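Local coordinates for protein rhamnogalacturonan endolyase YesW (Bacillus subtilis, PDB 2ZUX) that cleaves the rhamnogalacturonan backbone of plant cell-wall pectin by endo-type elimination, with calcium or manganese required for activity, at residues Gln180-Asp185 / Phe268-Ala273; Ala290-Val295 / Ile341-Met346; Leu328-Val333 / Ile551-Ile556; Met542-Tyr547 / Pro562-Phe567. All blocks are in the same frame, centred on the assembly; numbering follows the deposited sequence.

Interaction 1 of 4, residues Gln180-Asp185 / Phe268-Ala273. With CA (calcium ion), chain G.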
loop_
_atom_site.group_PDB
_atom_site.type_symbol
_atom_site.label_atom_id
_atom_site.label_comp_id
_atom_site.label_asym_id
_atom_site.label_seq_id
_atom_site.Cartn_x
_atom_site.Cartn_y
_atom_site.Cartn_z
ATOM N N GLN A 180 -6.128 -5.425 9.602
ATOM C CA GLN A 180 -5.753 -4.389 8.642
ATOM C C GLN A 180 -4.865 -3.412 9.407
ATOM O O GLN A 180 -5.342 -2.710 10.294
ATOM C CB GLN A 180 -7.010 -3.692 8.101
ATOM C CG GLN A 180 -8.127 -4.641 7.659
ATOM C CD GLN A 180 -7.685 -5.690 6.647
ATOM O OE1 GLN A 180 -6.747 -5.497 5.869
ATOM N NE2 GLN A 180 -8.383 -6.821 6.654
ATOM N N PHE A 181 -3.572 -3.398 9.103
ATOM C CA PHE A 181 -2.622 -2.664 9.944
ATOM C C PHE A 181 -2.093 -1.398 9.299
ATOM O O PHE A 181 -1.635 -1.401 8.159
ATOM C CB PHE A 181 -1.501 -3.580 10.469
ATOM C CG PHE A 181 -0.634 -4.207 9.394
ATOM C CD1 PHE A 181 0.642 -3.716 9.148
ATOM C CD2 PHE A 181 -1.074 -5.310 8.660
ATOM C CE1 PHE A 181 1.452 -4.295 8.175
ATOM C CE2 PHE A 181 -0.267 -5.883 7.672
ATOM C CZ PHE A 181 0.989 -5.373 7.433
ATOM N N MET A 182 -2.194 -0.304 10.048
ATOM C CA MET A 182 -1.783 1.008 9.577
ATOM C C MET A 182 -0.473 1.404 10.217
ATOM O O MET A 182 -0.332 1.370 11.440
ATOM C CB MET A 182 -2.857 2.051 9.887
ATOM C CG MET A 182 -4.091 1.944 9.001
ATOM S SD MET A 182 -3.719 2.146 7.240
ATOM C CE MET A 182 -4.038 0.492 6.619
ATOM N N VAL A 183 0.478 1.782 9.377
ATOM C CA VAL A 183 1.783 2.228 9.850
ATOM C C VAL A 183 1.966 3.665 9.398
ATOM O O VAL A 183 1.951 3.950 8.200
ATOM C CB VAL A 183 2.925 1.334 9.302
ATOM C CG1 VAL A 183 4.270 1.780 9.871
ATOM C CG2 VAL A 183 2.660 -0.141 9.617
ATOM N N TYR A 184 2.123 4.578 10.349
ATOM C CA TYR A 184 2.174 5.990 9.994
ATOM C C TYR A 184 2.570 6.801 11.200
ATOM O O TYR A 184 2.309 6.405 12.333
ATOM C CB TYR A 184 0.798 6.472 9.489
ATOM C CG TYR A 184 0.927 7.516 8.402
ATOM C CD1 TYR A 184 1.137 7.137 7.080
ATOM C CD2 TYR A 184 0.859 8.882 8.693
ATOM C CE1 TYR A 184 1.276 8.078 6.079
ATOM C CE2 TYR A 184 1.009 9.838 7.689
ATOM C CZ TYR A 184 1.209 9.424 6.382
ATOM O OH TYR A 184 1.371 10.336 5.358
ATOM N N ASP A 185 3.196 7.947 10.943
ATOM C CA ASP A 185 3.447 8.920 12.001
ATOM C C ASP A 185 2.163 9.718 12.224
ATOM O O ASP A 185 1.979 10.793 11.650
ATOM C CB ASP A 185 4.615 9.834 11.632
ATOM C CG ASP A 185 4.933 10.847 12.708
ATOM O OD1 ASP A 185 4.463 10.688 13.856
ATOM O OD2 ASP A 185 5.658 11.813 12.373
ATOM N N PHE A 268 -13.267 -6.057 7.260
ATOM C CA PHE A 268 -12.589 -4.837 7.697
ATOM C C PHE A 268 -11.740 -4.220 6.604
ATOM O O PHE A 268 -11.142 -4.933 5.788
ATOM C CB PHE A 268 -11.691 -5.138 8.903
ATOM C CG PHE A 268 -12.438 -5.649 10.097
ATOM C CD1 PHE A 268 -13.107 -4.764 10.939
ATOM C CD2 PHE A 268 -12.505 -7.009 10.362
ATOM C CE1 PHE A 268 -13.809 -5.228 12.056
ATOM C CE2 PHE A 268 -13.199 -7.488 11.466
ATOM C CZ PHE A 268 -13.866 -6.597 12.305
ATOM N N LEU A 269 -11.672 -2.889 6.628
ATOM C CA LEU A 269 -10.679 -2.118 5.874
ATOM C C LEU A 269 -10.138 -1.037 6.800
ATOM O O LEU A 269 -10.642 -0.845 7.911
ATOM C CB LEU A 269 -11.277 -1.509 4.598
ATOM C CG LEU A 269 -11.943 -2.465 3.610
ATOM C CD1 LEU A 269 -12.732 -1.671 2.572
ATOM C CD2 LEU A 269 -10.896 -3.365 2.961
ATOM N N ALA A 270 -9.085 -0.356 6.369
ATOM C CA ALA A 270 -8.503 0.711 7.168
ATOM C C ALA A 270 -7.704 1.605 6.260
ATOM O O ALA A 270 -7.338 1.216 5.145
ATOM C CB ALA A 270 -7.614 0.146 8.292
ATOM N N GLY A 271 -7.419 2.812 6.734
ATOM C CA GLY A 271 -6.634 3.746 5.961
ATOM C C GLY A 271 -6.070 4.877 6.787
ATOM O O GLY A 271 -6.450 5.071 7.945
ATOM N N ILE A 272 -5.142 5.603 6.173
ATOM C CA ILE A 272 -4.689 6.903 6.669
ATOM C C ILE A 272 -5.219 7.968 5.714
ATOM O O ILE A 272 -5.087 7.837 4.501
ATOM C CB ILE A 272 -3.150 6.981 6.711
ATOM C CG1 ILE A 272 -2.550 5.913 7.645
ATOM C CG2 ILE A 272 -2.690 8.383 7.098
ATOM C CD1 ILE A 272 -2.899 6.039 9.122
ATOM N N ALA A 273 -5.833 9.014 6.272
ATOM C CA ALA A 273 -6.428 10.095 5.483
ATOM C C ALA A 273 -6.168 11.435 6.160
ATOM O O ALA A 273 -6.329 11.549 7.372
ATOM C CB ALA A 273 -7.920 9.882 5.352
HETATM CA CA CA G . 4.739 9.388 15.896
HETATM O O HOH W 1 5.817 8.723 17.993
#
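Gln180 begins the contact by laying its CB against the methyl of Ala270, 3.9 Å from Ala270 CB, while its CG reaches the CB of Phe268 at 3.8 Å. The chain folds at chi2 (-54°), bringing CD back toward the start of segment 268-273. Its amide is nevertheless spent elsewhere: OE1 accepts from the backbone N of Ala557, and NE2 donates to the carbonyl of Ala176.

Two residues on, Met182, bent at chi2 (-60°), lays its sulphur against the Gly271 backbone. Its SD rests 3.6 Å from Gly271 CA, and its CE comes within 4.0 Å of Ala270 CB. Tyr184 then presents a ring face to Ile272, whose CG2 stands 3.8 Å from the ring centroid and almost exactly on the normal, a CH-pi contact. The other branch ends in Ile272 CD1, 3.7 Å from Tyr184 CB, so the isoleucine covers the ring face with CG2 and the start of the side chain with CD1. The phenol oxygen is hydrogen-bonded to the hydroxyl of Tyr274. An alanine at Tyr184 would probably leave Ile272 CG2 facing a gap and the Tyr274 hydroxyl without this mate.

Asp185 turns to calcium, its OD1 2.4 Å from the metal, which Asp187, Asp189, Glu193 and the backbone O of Lys191 also bind in an EF-hand-like loop.

The two strands run nearly parallel, 14° apart, as expected of the innermost strands of successive propeller blades. Leu282 and Met284 of strand 281-286 adjoin Met182 and Ala270, strand 129-136 packs on Phe181 and Val183, and helix 547-553 meets Tyr184 and Ile272 through Leu549.

Interaction 2 of 4, residues Ala290-Val295 / Ile341-Met346; sequences AKTMLV and IIFGSM
Thr292 and Phe343 meet tip to tip, the methyl CG2 of the threonine lying 3.5 Å from CE2 of the ring. Leu294 instead slides past the same ring in the opposite direction, bringing its CD2 to 3.9 Å from Phe343 CD1. That methyl also faces Ile341, whose CG2 is 4.2 Å from Leu294 CD2. The other branch of the leucine, CD1, lies 4.0 Å from Met346 CE, and the same methionine methyl touches Thr292 CG2, closing a compact apolar cluster.

With CG anti to its backbone N (chi1 -165°), the Phe343 side chain reaches out toward segment 290-295. A type II' beta turn from Phe343 to Met346 returns the chain at once, with Phe343 N bonded to Met346 O at 2.8 Å, so that both side chains reach the same neighbour; Gly344 takes the positive phi (64°) of this turn. On the other side, Thr292 OG1 donates to Ala290 O at 2.9 Å, while Thr292 N is bonded to Ser312 OG. An alanine at Thr292 would probably leave the Phe343 ring tip and the Met346 methyl facing a gap, and Ala290 O without that donor.

Leu294 belongs to the third strand of one four-stranded sheet, and Phe343 to the second strand of the next. Such apolar, face-to-face packing of successive antiparallel sheets is what holds neighbouring blades together in a beta-propeller.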
loop_
_atom_site.group_PDB
_atom_site.type_symbol
_atom_site.label_atom_id
_atom_site.label_comp_id
_atom_site.label_asym_id
_atom_site.label_seq_id
_atom_site.Cartn_x
_atom_site.Cartn_y
_atom_site.Cartn_z
ATOM N N ALA A 290 -23.509 -5.334 3.021
ATOM C CA ALA A 290 -24.772 -4.735 3.416
ATOM C C ALA A 290 -24.422 -3.587 4.364
ATOM O O ALA A 290 -23.761 -2.637 3.936
ATOM C CB ALA A 290 -25.681 -5.780 4.050
ATOM N N LYS A 291 -24.817 -3.666 5.632
ATOM C CA LYS A 291 -24.469 -2.611 6.585
ATOM C C LYS A 291 -22.983 -2.264 6.518
ATOM O O LYS A 291 -22.125 -3.160 6.491
ATOM C CB LYS A 291 -24.838 -3.013 8.009
ATOM C CG LYS A 291 -24.515 -1.938 9.040
ATOM C CD LYS A 291 -24.932 -2.331 10.455
ATOM C CE LYS A 291 -24.505 -1.270 11.457
ATOM N NZ LYS A 291 -25.048 -1.562 12.812
ATOM N N THR A 292 -22.699 -0.965 6.487
ATOM C CA THR A 292 -21.356 -0.442 6.313
ATOM C C THR A 292 -21.137 0.694 7.295
ATOM O O THR A 292 -21.985 1.583 7.427
ATOM C CB THR A 292 -21.189 0.088 4.874
ATOM O OG1 THR A 292 -21.366 -0.984 3.949
ATOM C CG2 THR A 292 -19.819 0.699 4.664
ATOM N N MET A 293 -20.005 0.660 7.998
ATOM C CA MET A 293 -19.642 1.743 8.908
ATOM C C MET A 293 -18.194 2.148 8.708
ATOM O O MET A 293 -17.337 1.311 8.412
ATOM C CB MET A 293 -19.864 1.346 10.368
ATOM C CG MET A 293 -21.308 1.039 10.730
ATOM S SD MET A 293 -21.524 0.646 12.474
ATOM C CE MET A 293 -21.186 2.233 13.233
ATOM N N LEU A 294 -17.932 3.442 8.865
ATOM C CA LEU A 294 -16.578 3.994 8.839
ATOM C C LEU A 294 -16.421 4.914 10.026
ATOM O O LEU A 294 -17.313 5.712 10.306
ATOM C CB LEU A 294 -16.304 4.784 7.555
ATOM C CG LEU A 294 -16.325 4.043 6.213
ATOM C CD1 LEU A 294 -17.739 3.957 5.644
ATOM C CD2 LEU A 294 -15.424 4.748 5.218
ATOM N N VAL A 295 -15.300 4.799 10.729
ATOM C CA VAL A 295 -15.002 5.682 11.853
ATOM C C VAL A 295 -13.613 6.269 11.665
ATOM O O VAL A 295 -12.689 5.569 11.242
ATOM C CB VAL A 295 -15.089 4.935 13.206
ATOM C CG1 VAL A 295 -14.750 5.857 14.365
ATOM C CG2 VAL A 295 -16.489 4.354 13.421
ATOM N N ILE A 341 -12.559 9.566 0.957
ATOM C CA ILE A 341 -12.388 8.117 0.956
ATOM C C ILE A 341 -13.189 7.529 -0.204
ATOM O O ILE A 341 -14.401 7.740 -0.291
ATOM C CB ILE A 341 -12.873 7.508 2.286
ATOM C CG1 ILE A 341 -12.108 8.109 3.475
ATOM C CG2 ILE A 341 -12.734 5.984 2.265
ATOM C CD1 ILE A 341 -12.870 8.076 4.788
ATOM N N ILE A 342 -12.502 6.810 -1.092
ATOM C CA ILE A 342 -13.152 6.096 -2.183
ATOM C C ILE A 342 -13.390 4.674 -1.688
ATOM O O ILE A 342 -12.454 3.873 -1.571
ATOM C CB ILE A 342 -12.307 6.111 -3.482
ATOM C CG1 ILE A 342 -12.013 7.549 -3.947
ATOM C CG2 ILE A 342 -13.004 5.320 -4.594
ATOM C CD1 ILE A 342 -13.252 8.410 -4.159
ATOM N N PHE A 343 -14.639 4.383 -1.350
ATOM C CA PHE A 343 -15.008 3.132 -0.706
ATOM C C PHE A 343 -15.774 2.290 -1.727
ATOM O O PHE A 343 -17.002 2.185 -1.687
ATOM C CB PHE A 343 -15.864 3.439 0.531
ATOM C CG PHE A 343 -16.015 2.284 1.487
ATOM C CD1 PHE A 343 -15.054 2.041 2.471
ATOM C CD2 PHE A 343 -17.126 1.447 1.420
ATOM C CE1 PHE A 343 -15.196 0.973 3.361
ATOM C CE2 PHE A 343 -17.267 0.397 2.313
ATOM C CZ PHE A 343 -16.296 0.153 3.279
ATOM N N GLY A 344 -15.043 1.707 -2.675
ATOM C CA GLY A 344 -15.670 0.942 -3.746
ATOM C C GLY A 344 -16.537 1.843 -4.604
ATOM O O GLY A 344 -16.034 2.782 -5.226
ATOM N N SER A 345 -17.837 1.553 -4.634
ATOM C CA SER A 345 -18.785 2.288 -5.471
ATOM C C SER A 345 -19.326 3.549 -4.810
ATOM O O SER A 345 -20.135 4.269 -5.402
ATOM C CB SER A 345 -19.942 1.369 -5.859
ATOM O OG SER A 345 -19.472 0.322 -6.690
ATOM N N MET A 346 -18.896 3.816 -3.584
ATOM C CA MET A 346 -19.325 5.034 -2.899
ATOM C C MET A 346 -18.124 5.869 -2.462
ATOM O O MET A 346 -16.975 5.416 -2.535
ATOM C CB MET A 346 -20.230 4.692 -1.711
ATOM C CG MET A 346 -19.483 4.135 -0.528
ATOM S SD MET A 346 -20.596 3.465 0.700
ATOM C CE MET A 346 -19.774 3.927 2.230
#

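Interaction 3 of 4, residues Leu328-Val333 / Ile551-Ile556. With CA (calcium ion), chain L; CA (calcium ion), chain D.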
loop_
_atom_site.group_PDB
_atom_site.type_symbol
_atom_site.label_atom_id
_atom_site.label_comp_id
_atom_site.label_asym_id
_atom_site.label_seq_id
_atom_site.Cartn_x
_atom_site.Cartn_y
_atom_site.Cartn_z
ATOM N N LEU A 328 -9.911 0.028 -0.659
ATOM C CA LEU A 328 -10.368 1.413 -0.728
ATOM C C LEU A 328 -9.225 2.281 -1.248
ATOM O O LEU A 328 -8.091 1.812 -1.373
ATOM C CB LEU A 328 -10.884 1.905 0.635
ATOM C CG LEU A 328 -10.055 1.716 1.906
ATOM C CD1 LEU A 328 -8.767 2.536 1.906
ATOM C CD2 LEU A 328 -10.895 2.075 3.121
ATOM N N SER A 329 -9.529 3.530 -1.576
ATOM C CA SER A 329 -8.506 4.516 -1.901
ATOM C C SER A 329 -8.761 5.772 -1.087
ATOM O O SER A 329 -9.863 5.978 -0.573
ATOM C CB SER A 329 -8.535 4.895 -3.379
ATOM O OG SER A 329 -8.474 3.764 -4.238
ATOM N N ILE A 330 -7.730 6.607 -0.975
ATOM C CA ILE A 330 -7.817 7.866 -0.235
ATOM C C ILE A 330 -7.171 8.946 -1.079
ATOM O O ILE A 330 -6.027 8.798 -1.506
ATOM C CB ILE A 330 -7.046 7.793 1.105
ATOM C CG1 ILE A 330 -7.441 6.566 1.927
ATOM C CG2 ILE A 330 -7.231 9.092 1.895
ATOM C CD1 ILE A 330 -8.797 6.651 2.552
ATOM N N ALA A 331 -7.893 10.038 -1.305
ATOM C CA ALA A 331 -7.378 11.119 -2.136
ATOM C C ALA A 331 -8.199 12.369 -1.925
ATOM O O ALA A 331 -9.389 12.297 -1.606
ATOM C CB ALA A 331 -7.408 10.732 -3.617
ATOM N N ASP A 332 -7.574 13.518 -2.153
ATOM C CA ASP A 332 -8.319 14.767 -2.213
ATOM C C ASP A 332 -8.929 14.847 -3.605
ATOM O O ASP A 332 -8.241 15.160 -4.580
ATOM C CB ASP A 332 -7.400 15.959 -1.944
ATOM C CG ASP A 332 -8.109 17.292 -2.118
ATOM O OD1 ASP A 332 -9.354 17.325 -2.116
ATOM O OD2 ASP A 332 -7.409 18.316 -2.259
ATOM N N VAL A 333 -10.216 14.535 -3.699
ATOM C CA VAL A 333 -10.893 14.461 -4.992
ATOM C C VAL A 333 -11.614 15.756 -5.349
ATOM O O VAL A 333 -11.874 16.007 -6.517
ATOM C CB VAL A 333 -11.907 13.281 -5.059
ATOM C CG1 VAL A 333 -11.210 11.948 -4.791
ATOM C CG2 VAL A 333 -13.100 13.500 -4.108
ATOM N N ILE A 551 0.563 3.287 -0.130
ATOM C CA ILE A 551 1.482 2.346 0.509
ATOM C C ILE A 551 0.932 1.960 1.883
ATOM O O ILE A 551 0.968 0.788 2.260
ATOM C CB ILE A 551 2.919 2.900 0.587
ATOM C CG1 ILE A 551 3.448 3.206 -0.823
ATOM C CG2 ILE A 551 3.826 1.920 1.329
ATOM C CD1 ILE A 551 3.267 2.087 -1.851
ATOM N N ALA A 552 0.365 2.924 2.606
ATOM C CA ALA A 552 -0.226 2.605 3.902
ATOM C C ALA A 552 -1.377 1.600 3.798
ATOM O O ALA A 552 -1.490 0.734 4.658
ATOM C CB ALA A 552 -0.669 3.872 4.634
ATOM N N TRP A 553 -2.220 1.701 2.763
ATOM C CA TRP A 553 -3.318 0.738 2.632
ATOM C C TRP A 553 -3.014 -0.464 1.741
ATOM O O TRP A 553 -3.888 -1.311 1.550
ATOM C CB TRP A 553 -4.681 1.377 2.265
ATOM C CG TRP A 553 -4.758 2.247 1.029
ATOM C CD1 TRP A 553 -5.086 3.574 1.018
ATOM C CD2 TRP A 553 -4.597 1.866 -0.360
ATOM N NE1 TRP A 553 -5.117 4.044 -0.263
ATOM C CE2 TRP A 553 -4.799 3.031 -1.130
ATOM C CE3 TRP A 553 -4.258 0.670 -1.022
ATOM C CZ2 TRP A 553 -4.703 3.040 -2.525
ATOM C CZ3 TRP A 553 -4.146 0.685 -2.415
ATOM C CH2 TRP A 553 -4.366 1.870 -3.143
ATOM N N GLN A 554 -1.789 -0.574 1.226
ATOM C CA GLN A 554 -1.504 -1.679 0.305
ATOM C C GLN A 554 -1.841 -3.046 0.905
ATOM O O GLN A 554 -2.392 -3.917 0.217
ATOM C CB GLN A 554 -0.060 -1.668 -0.194
ATOM C CG GLN A 554 0.143 -2.644 -1.350
ATOM C CD GLN A 554 1.508 -2.501 -1.977
ATOM O OE1 GLN A 554 2.302 -3.448 -1.997
ATOM N NE2 GLN A 554 1.805 -1.305 -2.480
ATOM N N ASN A 555 -1.545 -3.235 2.184
ATOM C CA ASN A 555 -1.796 -4.533 2.811
ATOM C C ASN A 555 -3.262 -4.897 2.908
ATOM O O ASN A 555 -3.591 -6.069 3.006
ATOM C CB ASN A 555 -1.147 -4.625 4.208
ATOM C CG ASN A 555 -1.829 -3.739 5.247
ATOM O OD1 ASN A 555 -1.427 -2.581 5.460
ATOM N ND2 ASN A 555 -2.798 -4.283 5.938
ATOM N N ILE A 556 -4.143 -3.903 2.947
ATOM C CA ILE A 556 -5.490 -4.208 3.398
ATOM C C ILE A 556 -6.232 -5.143 2.458
ATOM O O ILE A 556 -6.175 -5.006 1.219
ATOM C CB ILE A 556 -6.323 -2.966 3.757
ATOM C CG1 ILE A 556 -6.850 -2.270 2.509
ATOM C CG2 ILE A 556 -5.532 -2.031 4.678
ATOM C CD1 ILE A 556 -7.783 -1.110 2.810
HETATM CA CA CA L . -10.978 17.092 -0.529
HETATM CA CA CA D . -3.976 -8.222 2.299
HETATM O O HOH W 2 -5.190 6.348 -2.118
HETATM O O HOH W 3 -4.331 -10.494 2.076
HETATM O O HOH W 4 -4.965 -8.422 4.460
#
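Trp553 lies with one face of its indole under the carbonyl of Leu328: the oxygen stands 3.5 Å above the ring plane, nearest the CD2-CE2 bond that the two rings share. The leucine side chain comes in obliquely at the five-membered ring, its CD1 3.9 Å from Trp553 CD1. Ile330 runs past the indole in the opposite direction, and its CG1 reaches that same ring carbon, again at 3.9 Å. Pyrrole atom CD1 is thus met by two aliphatic chains from the same side, whereas the benzene half follows the backbone of Leu328 and Ser329.

Ile556 approaches Leu328 at about a right angle, placing its CD1 3.7 Å from Leu328 CG. Trp553 and Ile556 are the first and last residues of a type I beta turn, Ile556 N donating to Trp553 O, which brings both to bear on one strand end. With CG between its backbone N and carbonyl carbon (chi1 55°), the Trp553 side chain sets out toward segment 328-333.

A water in the indole plane accepts from Trp553 NE1 at 3.0 Å and also from Ile330 N at 2.8 Å, joining the strand to the ring. Calcium flanks both ends of the arrangement. Asn555 O binds one ion at 2.3 Å, together with Asp116, Ala557 and Asn559, and Asp332 OD1 binds another with Asp334, Asp336, Glu340 and the backbone O of Lys338.

The chemistry is therefore mixed: apolar chains pack on the indole from one side, and the Leu328 oxygen over the pi face probably adds little attraction of its own, which leaves the shared water as the polar link.

Interaction 4 of 4, residues Met542-Tyr547 / Pro562-Phe567; sequences MHDPVY and PHTSFF
Tyr547 lies side by side with Pro562, both pointing the same way, so that the proline covers one face of the phenol ring. Pro562 CB sits 3.6 Å above the ring plane, displaced toward the rim, in a CH-pi contact. Its neighbour CG comes still nearer the rim, 3.5 Å from Tyr547 CE1. Beyond the proline, the phenol oxygen is hydrogen-bonded to Glu513 OE2 and Asp506 N.

Where Tyr547 leads into helix 547-553, Asp544 supplies the N-terminal cap, and its carboxylate serves the partner segment as well. OD2 takes three backbone donors. Tyr547 N reaches its anti lone pair almost straight (167°) at 3.0 Å, Val546 N comes from above the carboxylate plane, 60° out of it, and Ser565 N arrives on the syn side at 2.8 Å. OD1 receives the Ser565 hydroxyl on its syn lone pair at 2.6 Å, so the serine grips both oxygens. So many donors, together with the start of a helix, would favour the ionised carboxylate.

Phe566 meets the same acid with its ring edge: Phe566 CD2 is 3.4 Å from Asp544 OD1, and the ring and carboxylate planes stand 79° apart. Thr564 OG1 bonds to Phe566 O, a link within segment 562-567.

Val546, on the same segment as Asp544, packs against the serine with its CG2 3.5 Å from Ser565 CB. Nearer Pro562, a water donates to Val546 O and accepts from His563 N, while the His563 ring meets that of His367.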
loop_
_atom_site.group_PDB
_atom_site.type_symbol
_atom_site.label_atom_id
_atom_site.label_comp_id
_atom_site.label_asym_id
_atom_site.label_seq_id
_atom_site.Cartn_x
_atom_site.Cartn_y
_atom_site.Cartn_z
ATOM N N MET A 542 7.061 8.542 -2.243
ATOM C CA MET A 542 6.606 8.601 -0.863
ATOM C C MET A 542 6.341 10.034 -0.402
ATOM O O MET A 542 5.814 10.242 0.694
ATOM C CB MET A 542 7.610 7.903 0.057
ATOM C CG MET A 542 7.719 6.410 -0.223
ATOM S SD MET A 542 6.184 5.471 -0.086
ATOM C CE MET A 542 6.301 4.940 1.630
ATOM N N HIS A 543 6.713 11.019 -1.226
ATOM C CA HIS A 543 6.359 12.416 -0.963
ATOM C C HIS A 543 5.155 12.887 -1.788
ATOM O O HIS A 543 4.803 14.071 -1.768
ATOM C CB HIS A 543 7.552 13.341 -1.203
ATOM C CG HIS A 543 8.559 13.353 -0.096
ATOM N ND1 HIS A 543 8.307 12.902 1.182
ATOM C CD2 HIS A 543 9.823 13.834 -0.081
ATOM C CE1 HIS A 543 9.387 13.076 1.928
ATOM N NE2 HIS A 543 10.313 13.654 1.185
ATOM N N ASP A 544 4.527 11.967 -2.519
ATOM C CA ASP A 544 3.263 12.275 -3.172
ATOM C C ASP A 544 2.110 11.957 -2.222
ATOM O O ASP A 544 2.088 10.882 -1.640
ATOM C CB ASP A 544 3.086 11.475 -4.455
ATOM C CG ASP A 544 1.767 11.778 -5.126
ATOM O OD1 ASP A 544 1.654 12.873 -5.720
ATOM O OD2 ASP A 544 0.832 10.954 -5.030
ATOM N N PRO A 545 1.142 12.887 -2.064
ATOM C CA PRO A 545 0.059 12.704 -1.090
ATOM C C PRO A 545 -0.910 11.546 -1.317
ATOM O O PRO A 545 -1.577 11.170 -0.367
ATOM C CB PRO A 545 -0.690 14.045 -1.143
ATOM C CG PRO A 545 -0.358 14.614 -2.479
ATOM C CD PRO A 545 1.063 14.212 -2.716
ATOM N N VAL A 546 -1.029 11.019 -2.537
ATOM C CA VAL A 546 -1.897 9.860 -2.804
ATOM C C VAL A 546 -1.084 8.559 -2.808
ATOM O O VAL A 546 -1.540 7.525 -2.284
ATOM C CB VAL A 546 -2.690 10.039 -4.135
ATOM C CG1 VAL A 546 -3.404 8.759 -4.539
ATOM C CG2 VAL A 546 -3.692 11.163 -3.983
ATOM N N TYR A 547 0.112 8.596 -3.390
ATOM C CA TYR A 547 0.963 7.416 -3.413
ATOM C C TYR A 547 1.319 6.973 -1.996
ATOM O O TYR A 547 1.231 5.788 -1.667
ATOM C CB TYR A 547 2.229 7.678 -4.230
ATOM C CG TYR A 547 3.077 6.440 -4.431
ATOM C CD1 TYR A 547 2.982 5.690 -5.592
ATOM C CD2 TYR A 547 3.971 6.033 -3.446
ATOM C CE1 TYR A 547 3.758 4.541 -5.770
ATOM C CE2 TYR A 547 4.747 4.898 -3.606
ATOM C CZ TYR A 547 4.644 4.170 -4.766
ATOM O OH TYR A 547 5.435 3.055 -4.895
ATOM N N PRO A 562 -0.401 0.980 -5.804
ATOM C CA PRO A 562 -0.496 2.406 -5.508
ATOM C C PRO A 562 -0.525 3.278 -6.755
ATOM O O PRO A 562 -0.059 2.873 -7.828
ATOM C CB PRO A 562 0.771 2.668 -4.694
ATOM C CG PRO A 562 1.773 1.690 -5.265
ATOM C CD PRO A 562 0.979 0.469 -5.675
ATOM N N HIS A 563 -1.075 4.479 -6.590
ATOM C CA HIS A 563 -1.161 5.481 -7.645
ATOM C C HIS A 563 -0.670 6.831 -7.158
ATOM O O HIS A 563 -0.670 7.106 -5.962
ATOM C CB HIS A 563 -2.608 5.599 -8.118
ATOM C CG HIS A 563 -3.016 4.490 -9.026
ATOM N ND1 HIS A 563 -3.710 3.376 -8.605
ATOM C CD2 HIS A 563 -2.782 4.314 -10.345
ATOM C CE1 HIS A 563 -3.889 2.564 -9.634
ATOM N NE2 HIS A 563 -3.335 3.111 -10.699
ATOM N N THR A 564 -0.256 7.674 -8.095
ATOM C CA THR A 564 0.149 9.041 -7.775
ATOM C C THR A 564 -1.041 10.006 -7.893
ATOM O O THR A 564 -2.030 9.729 -8.588
ATOM C CB THR A 564 1.301 9.497 -8.693
ATOM O OG1 THR A 564 0.963 9.205 -10.049
ATOM C CG2 THR A 564 2.585 8.770 -8.340
ATOM N N SER A 565 -0.934 11.145 -7.214
ATOM C CA SER A 565 -1.978 12.170 -7.263
ATOM C C SER A 565 -2.020 12.903 -8.599
ATOM O O SER A 565 -3.031 13.552 -8.917
ATOM C CB SER A 565 -1.764 13.191 -6.145
ATOM O OG SER A 565 -0.605 13.969 -6.369
ATOM N N PHE A 566 -0.916 12.819 -9.342
ATOM C CA PHE A 566 -0.758 13.467 -10.635
ATOM C C PHE A 566 -0.612 12.383 -11.701
ATOM O O PHE A 566 -0.338 11.215 -11.385
ATOM C CB PHE A 566 0.480 14.381 -10.623
ATOM C CG PHE A 566 1.756 13.654 -10.311
ATOM C CD1 PHE A 566 2.550 13.138 -11.333
ATOM C CD2 PHE A 566 2.138 13.431 -8.991
ATOM C CE1 PHE A 566 3.717 12.437 -11.052
ATOM C CE2 PHE A 566 3.311 12.725 -8.703
ATOM C CZ PHE A 566 4.091 12.223 -9.736
ATOM N N PHE A 567 -0.796 12.759 -12.963
ATOM C CA PHE A 567 -0.586 11.831 -14.054
ATOM C C PHE A 567 0.910 11.651 -14.282
ATOM O O PHE A 567 1.607 12.585 -14.694
ATOM C CB PHE A 567 -1.270 12.290 -15.345
ATOM C CG PHE A 567 -0.904 11.449 -16.533
ATOM C CD1 PHE A 567 -1.363 10.136 -16.628
ATOM C CD2 PHE A 567 -0.088 11.953 -17.540
ATOM C CE1 PHE A 567 -1.005 9.335 -17.701
ATOM C CE2 PHE A 567 0.263 11.159 -18.626
ATOM C CZ PHE A 567 -0.203 9.846 -18.707
HETATM O O HOH W 5 -2.313 5.206 -4.073
#

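In the fold
Interactions 1 and 3 lie closest, with centres about 8 Å apart: Met182 CE is 3.2 Å from Ala552 O. Interaction 2 adjoins both. Leu269 CD1 packs 3.7 Å from Phe343 CE1, and strands 329-331 and 340-343 are neighbours in one sheet, with Ile342 N 2.8 Å from Ser329 O, a probable hydrogen bond. Helix 547-553 carries the path on to interaction 4, where Ile551 CD1 lies 3.7 Å from Pro562 CG; the centres of interactions 2 and 4 are about 22 Å apart. Bound rhamnose lies about 10 Å from the side chain of Gln180 and about 12 Å from that of Ile556, and no residue of the eight segments lines a rhamnose pocket.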